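Local coordinates for uncharacterized protein (PDB 2R2A) that probably binds nucleoside triphosphates, being the N-terminal P-loop domain of a membrane protein of the zonular occludens toxin family, at residues 71-74 / 75-78; 22-25 / 26-30; 11-14 / 15-18. One frame throughout, in Å; residues are numbered along the deposited sequence. Where two conformers were deposited one is given.

Interaction 1 of 3, residues 71-74 / 75-78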
loop_
_atom_site.group_PDB
_atom_site.type_symbol
_atom_site.label_atom_id
_atom_site.label_comp_id
_atom_site.label_asym_id
_atom_site.label_seq_id
_atom_site.Cartn_x
_atom_site.Cartn_y
_atom_site.Cartn_z
ATOM N N GLN A 71 -9.028 -18.204 6.112
ATOM C CA GLN A 71 -8.795 -17.074 5.188
ATOM C C GLN A 71 -8.805 -15.757 5.925
ATOM O O GLN A 71 -9.569 -15.578 6.898
ATOM C CB GLN A 71 -9.840 -17.010 4.072
ATOM C CG GLN A 71 -10.264 -18.357 3.508
ATOM C CD GLN A 71 -11.718 -18.348 3.097
ATOM O OE1 GLN A 71 -12.113 -17.603 2.194
ATOM N NE2 GLN A 71 -12.532 -19.150 3.779
ATOM N N LEU A 72 -7.963 -14.840 5.451
ATOM C CA LEU A 72 -7.845 -13.536 6.060
ATOM C C LEU A 72 -8.619 -12.480 5.280
ATOM O O LEU A 72 -8.560 -12.408 4.045
ATOM C CB LEU A 72 -6.391 -13.100 6.165
ATOM C CG LEU A 72 -5.428 -13.797 7.105
ATOM C CD1 LEU A 72 -4.095 -13.055 6.979
ATOM C CD2 LEU A 72 -5.917 -13.789 8.545
ATOM N N SER A 73 -9.358 -11.680 6.035
ATOM C CA SER A 73 -10.031 -10.531 5.493
ATOM C C SER A 73 -9.177 -9.317 5.819
ATOM O O SER A 73 -8.591 -9.241 6.916
ATOM C CB SER A 73 -11.414 -10.398 6.127
ATOM O OG SER A 73 -12.008 -9.169 5.732
ATOM N N ALA A 74 -9.121 -8.342 4.902
ATOM C CA ALA A 74 -8.437 -7.098 5.224
ATOM C C ALA A 74 -9.217 -6.348 6.305
ATOM O O ALA A 74 -8.676 -5.435 6.958
ATOM C CB ALA A 74 -8.266 -6.210 3.960
ATOM N N HIS A 75 -10.488 -6.729 6.475
ATOM C CA HIS A 75 -11.419 -5.940 7.274
ATOM C C HIS A 75 -11.282 -6.113 8.774
ATOM O O HIS A 75 -11.685 -5.226 9.523
ATOM C CB HIS A 75 -12.864 -6.078 6.761
ATOM C CG HIS A 75 -13.027 -5.549 5.369
ATOM N ND1 HIS A 75 -13.296 -4.222 5.104
ATOM C CD2 HIS A 75 -12.900 -6.155 4.165
ATOM C CE1 HIS A 75 -13.348 -4.037 3.795
ATOM N NE2 HIS A 75 -13.098 -5.190 3.202
ATOM N N ASP A 76 -10.700 -7.229 9.224
ATOM C CA ASP A 76 -10.372 -7.346 10.629
ATOM C C ASP A 76 -8.860 -7.468 10.839
ATOM O O ASP A 76 -8.423 -8.200 11.710
ATOM C CB ASP A 76 -11.121 -8.511 11.288
ATOM C CG ASP A 76 -10.886 -9.841 10.597
ATOM O OD1 ASP A 76 -10.079 -9.919 9.642
ATOM O OD2 ASP A 76 -11.514 -10.829 11.028
HETATM N N MSE A 77 -8.087 -6.722 10.038
HETATM C CA MSE A 77 -6.636 -6.680 10.149
HETATM C C MSE A 77 -6.216 -6.262 11.549
HETATM O O MSE A 77 -5.206 -6.735 12.060
HETATM C CB MSE A 77 -6.050 -5.693 9.134
HETATM C CG MSE A 77 -4.526 -5.822 8.927
HETATM SE SE MSE A 77 -3.933 -4.608 7.516
HETATM C CE MSE A 77 -4.770 -5.464 5.995
ATOM N N TYR A 78 -7.002 -5.372 12.156
ATOM C CA TYR A 78 -6.730 -4.915 13.499
ATOM C C TYR A 78 -6.619 -6.097 14.490
ATOM O O TYR A 78 -5.954 -5.974 15.506
ATOM C CB TYR A 78 -7.793 -3.902 13.960
ATOM C CG TYR A 78 -9.174 -4.478 14.177
ATOM C CD1 TYR A 78 -10.091 -4.585 13.118
ATOM C CD2 TYR A 78 -9.585 -4.885 15.452
ATOM C CE1 TYR A 78 -11.378 -5.111 13.331
ATOM C CE2 TYR A 78 -10.846 -5.413 15.662
ATOM C CZ TYR A 78 -11.733 -5.522 14.608
ATOM O OH TYR A 78 -12.976 -6.053 14.846
#

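Interaction 2 of 3, residues 22-25 / 26-30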
loop_
_atom_site.group_PDB
_atom_site.type_symbol
_atom_site.label_atom_id
_atom_site.label_comp_id
_atom_site.label_asym_id
_atom_site.label_seq_id
_atom_site.Cartn_x
_atom_site.Cartn_y
_atom_site.Cartn_z
HETATM N N MSE A 22 5.147 -0.876 -7.740
HETATM C CA MSE A 22 5.148 -1.611 -6.462
HETATM C C MSE A 22 5.987 -2.896 -6.537
HETATM O O MSE A 22 6.858 -3.126 -5.693
HETATM C CB MSE A 22 3.708 -1.878 -6.016
HETATM C CG MSE A 22 3.560 -2.567 -4.635
HETATM SE SE MSE A 22 4.072 -1.374 -3.168
HETATM C CE MSE A 22 5.783 -2.207 -2.559
ATOM N N VAL A 23 5.722 -3.728 -7.545
ATOM C CA VAL A 23 6.515 -4.966 -7.745
ATOM C C VAL A 23 8.013 -4.657 -7.955
ATOM O O VAL A 23 8.892 -5.350 -7.429
ATOM C CB VAL A 23 5.949 -5.819 -8.914
ATOM C CG1 VAL A 23 6.783 -7.133 -9.111
ATOM C CG2 VAL A 23 4.437 -6.118 -8.714
ATOM N N SER A 24 8.306 -3.596 -8.703
ATOM C CA SER A 24 9.685 -3.130 -8.904
ATOM C C SER A 24 10.365 -2.818 -7.558
ATOM O O SER A 24 11.540 -3.156 -7.326
ATOM C CB SER A 24 9.681 -1.890 -9.821
ATOM O OG SER A 24 10.969 -1.625 -10.357
HETATM N N MSE A 25 9.622 -2.178 -6.653
HETATM C CA MSE A 25 10.118 -1.905 -5.289
HETATM C C MSE A 25 10.352 -3.172 -4.509
HETATM O O MSE A 25 11.377 -3.324 -3.831
HETATM C CB MSE A 25 9.139 -0.974 -4.552
HETATM C CG MSE A 25 9.075 0.391 -5.242
HETATM SE SE MSE A 25 7.532 1.495 -4.678
HETATM C CE MSE A 25 8.326 1.925 -2.995
HETATM N N MSE A 26 9.410 -4.090 -4.586
HETATM C CA MSE A 26 9.577 -5.376 -3.898
HETATM C C MSE A 26 10.826 -6.106 -4.414
HETATM O O MSE A 26 11.454 -6.866 -3.670
HETATM C CB MSE A 26 8.358 -6.236 -4.106
HETATM C CG MSE A 26 7.065 -5.623 -3.606
HETATM SE SE MSE A 26 5.582 -6.830 -3.885
HETATM C CE MSE A 26 6.033 -8.155 -2.499
ATOM N N ALA A 27 11.162 -5.903 -5.681
ATOM C CA ALA A 27 12.304 -6.579 -6.324
ATOM C C ALA A 27 13.650 -5.960 -5.939
ATOM O O ALA A 27 14.707 -6.623 -6.078
ATOM C CB ALA A 27 12.151 -6.579 -7.828
ATOM N N ASN A 28 13.618 -4.724 -5.428
ATOM C CA ASN A 28 14.835 -3.972 -5.206
ATOM C C ASN A 28 15.080 -3.423 -3.818
ATOM O O ASN A 28 16.234 -3.349 -3.382
ATOM C CB ASN A 28 14.915 -2.826 -6.191
ATOM C CG ASN A 28 15.216 -3.305 -7.575
ATOM O OD1 ASN A 28 16.304 -3.839 -7.841
ATOM N ND2 ASN A 28 14.249 -3.145 -8.474
ATOM N N ASP A 29 14.008 -3.054 -3.128
ATOM C CA ASP A 29 14.122 -2.264 -1.920
ATOM C C ASP A 29 14.589 -3.112 -0.724
ATOM O O ASP A 29 14.214 -4.277 -0.601
ATOM C CB ASP A 29 12.779 -1.605 -1.646
ATOM C CG ASP A 29 12.478 -0.445 -2.618
ATOM O OD1 ASP A 29 13.211 -0.270 -3.644
ATOM O OD2 ASP A 29 11.488 0.280 -2.335
ATOM N N GLU A 30 15.384 -2.513 0.160
ATOM C CA GLU A 30 15.923 -3.202 1.351
ATOM C C GLU A 30 14.904 -3.961 2.213
ATOM O O GLU A 30 15.192 -5.064 2.709
ATOM C CB GLU A 30 16.657 -2.191 2.246
ATOM C CG GLU A 30 18.119 -1.928 1.869
ATOM C CD GLU A 30 18.957 -3.198 1.882
ATOM O OE1 GLU A 30 18.952 -3.930 2.909
ATOM O OE2 GLU A 30 19.600 -3.472 0.844
#

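Interaction 3 of 3, residues 11-14 / 15-18. With SO4 (sulfate ion), chain C.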
loop_
_atom_site.group_PDB
_atom_site.type_symbol
_atom_site.label_atom_id
_atom_site.label_comp_id
_atom_site.label_asym_id
_atom_site.label_seq_id
_atom_site.Cartn_x
_atom_site.Cartn_y
_atom_site.Cartn_z
ATOM N N THR A 11 -0.386 6.681 -5.839
ATOM C CA THR A 11 -1.603 7.030 -6.538
ATOM C C THR A 11 -1.324 7.276 -8.023
ATOM O O THR A 11 -0.143 7.383 -8.436
ATOM C CB THR A 11 -2.322 8.299 -5.923
ATOM O OG1 THR A 11 -1.416 9.434 -5.917
ATOM C CG2 THR A 11 -2.744 7.954 -4.462
ATOM N N GLY A 12 -2.404 7.315 -8.782
ATOM C CA GLY A 12 -2.338 7.476 -10.247
ATOM C C GLY A 12 -3.503 6.763 -10.897
ATOM O O GLY A 12 -4.138 5.894 -10.303
ATOM N N THR A 13 -3.852 7.212 -12.092
ATOM C CA THR A 13 -5.014 6.651 -12.788
ATOM C C THR A 13 -4.768 5.166 -13.166
ATOM O O THR A 13 -3.606 4.697 -13.225
ATOM C CB THR A 13 -5.278 7.433 -14.108
ATOM O OG1 THR A 13 -4.168 7.275 -14.981
ATOM C CG2 THR A 13 -5.481 8.899 -13.871
ATOM N N PRO A 14 -5.845 4.410 -13.431
ATOM C CA PRO A 14 -5.681 3.042 -13.920
ATOM C C PRO A 14 -4.818 3.028 -15.184
ATOM O O PRO A 14 -5.018 3.852 -16.075
ATOM C CB PRO A 14 -7.107 2.591 -14.256
ATOM C CG PRO A 14 -7.961 3.378 -13.192
ATOM C CD PRO A 14 -7.277 4.766 -13.271
ATOM N N GLY A 15 -3.898 2.063 -15.221
ATOM C CA GLY A 15 -2.961 1.893 -16.352
ATOM C C GLY A 15 -1.722 2.796 -16.272
ATOM O O GLY A 15 -0.878 2.768 -17.150
ATOM N N SER A 16 -1.613 3.618 -15.226
ATOM C CA SER A 16 -0.432 4.493 -15.061
ATOM C C SER A 16 0.810 3.713 -14.625
ATOM O O SER A 16 1.918 4.220 -14.705
ATOM C CB SER A 16 -0.730 5.640 -14.060
ATOM O OG SER A 16 -0.956 5.124 -12.754
ATOM N N GLY A 17 0.631 2.506 -14.089
ATOM C CA GLY A 17 1.748 1.627 -13.687
ATOM C C GLY A 17 2.054 1.566 -12.195
ATOM O O GLY A 17 3.211 1.359 -11.787
ATOM N N LYS A 18 1.021 1.689 -11.373
ATOM C CA LYS A 18 1.201 1.683 -9.941
ATOM C C LYS A 18 1.626 0.273 -9.486
ATOM O O LYS A 18 2.555 0.140 -8.699
ATOM C CB LYS A 18 -0.100 2.092 -9.201
ATOM C CG LYS A 18 -0.636 3.517 -9.436
ATOM C CD LYS A 18 -1.940 3.753 -8.579
ATOM C CE LYS A 18 -3.104 2.782 -8.930
ATOM N NZ LYS A 18 -3.623 3.050 -10.333
HETATM S S SO4 C . -2.031 0.465 -12.571
HETATM O O1 SO4 C . -3.436 0.328 -12.640
HETATM O O2 SO4 C . -1.388 0.324 -13.839
HETATM O O3 SO4 C . -1.594 -0.542 -11.619
HETATM O O4 SO4 C . -1.750 1.810 -12.068
#

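Interaction 1 of 3, residues 71-74 / 75-78
Between Ser73 and Met77 the backbone leaves an extended path and turns through Ala74 and His75 into the helix 77-80. The turn is closed by a weak hydrogen bond from Met77 N to Ala74 O, 3.4 Å long. Ahead of it Ser73 OG accepts His75 N at 3.0 Å (157°), an ST turn. Ser73 can take that N-H because its OG stands opposite its own backbone N (chi1 172°), swung forward along the chain. The same OG meets the His75 ring at its edge, in the ring plane, 3.5 Å from CD2, and bonds to Leu64 O. His75 NE2 is held by Thr59 O. The selenomethionine Met77 bends back at its last torsion, and its CE comes to 4.1 Å from Ala74 CB. Asp76 sits at the N-cap position without a capping bond; its OD1 lies 3.2 Å from Ser73 O. Two acceptors so close would be expected to repel, but Ser67 OG bonds to Asp76 OD1, and Trp80 NE1 bonds to Ser73 O and weakly to that carboxylate oxygen. Donors from a neighbouring loop (Ser67) and from the helix (Trp80) would offset the repulsion between these two oxygens.

Interaction 2 of 3, residues 22-25 / 26-30
Toward the C-terminal end of helix 18-28, the helix that follows the P-loop-like turn, Met25 and Asp29 meet one turn apart, as do Met22 and Met26. Asp29 N bonds Met25 O at 2.7 Å, lying in the carbonyl plane, while Asn28 N reaches the same oxygen at 3.1 Å from well above that plane. The oxygen therefore holds two amides from different directions. One oxygen of the Asp29 carboxylate lies against the Met25 side chain: OD2 is 3.5 Å from Met25 CB and 3.6 Å from its methyl CE, which chi3 (75°) folds back toward it. Asn28 ND2 reaches back to Ser24 O at 2.9 Å, tilted 26° from the carbonyl plane, and bonds Asp185 OD2 as well.

In the alpha/beta arrangement of the domain this helix packs on the central sheet, and its selenomethionines 22, 25 and 26 lie against strands of the sheet. Met22 and Met26 both rest on Ile92 of strand 90-93, Met22 and Met25 on Phe127 of strand 125-130. Met22 CG stands anti to its N (chi1 -176°), and the chain then bends to bring CE within 3.8 Å of Met26 CG, the two side chains passing at a slant. Regular helix bonds accompany them, Met26 N to Met22 O at 2.9 Å and Ala27 N to Val23 O at 2.9 Å. Val23 and Ala27 turn to another flank, where both touch Leu191.

Interaction 3 of 3, residues 11-14 / 15-18
Thr13 and Ser16 face each other across a type II turn whose flat groups are peptides. In the plane of the Thr13 carbonyl lies Ser16 OG, 2.7 Å from Thr13 O; above that plane comes Ser16 N, bonded to the same oxygen at 3.0 Å. A chi1 of 65° sets the Ser16 hydroxyl between its own N and carbonyl carbon, turned toward Thr13 O. The Gly12 carbonyl is approached from above its plane by Lys18 NZ, at 2.9 Å from Gly12 O. Bends at chi3 and chi4 of Lys18 curl its chain over the side-chain-less Gly12 and bring NZ to sulfate O4 at 2.8 Å. O4 also takes Lys18 N at 2.9 Å, and Gly17 N is shared between O4 and O2, the latter at 3.0 Å. Gly15 N donates nearly straight (169°) to O1 at 3.1 Å, and Thr19 N adds a further bond. The glycine-rich loop, with Gly12, Gly15 and Gly17 ahead of Lys18 and Thr19, between strand 7-11 and helix 18-28, fits the Walker A (P-loop) pattern. The sulfate, probably from the crystallisation liquor, is held by amides of the loop and the helix's first turn, and by the lysine, consistent with a nucleotide-phosphate pocket.

In the fold
From the N terminus the chain leaves strand 7-11 and enters interaction 3, which shapes the anion-binding turn leading into helix 18-28. After three intervening residues interaction 2 takes in the second half of that helix and its exit, its centre about 17 Å from that of interaction 3. Interaction 1 comes later, at the step from edge strand 72-73 to helix 77-80, on the opposite side of the chain's centre from interaction 3; their nearest atoms are about 17 Å apart. Each contact closes only a local turn, and none nests within or crosses another. The mixed sheet joins them: strand 7-11 lies in its interior, helix 18-28 packs on it, and strand 72-73 borders it.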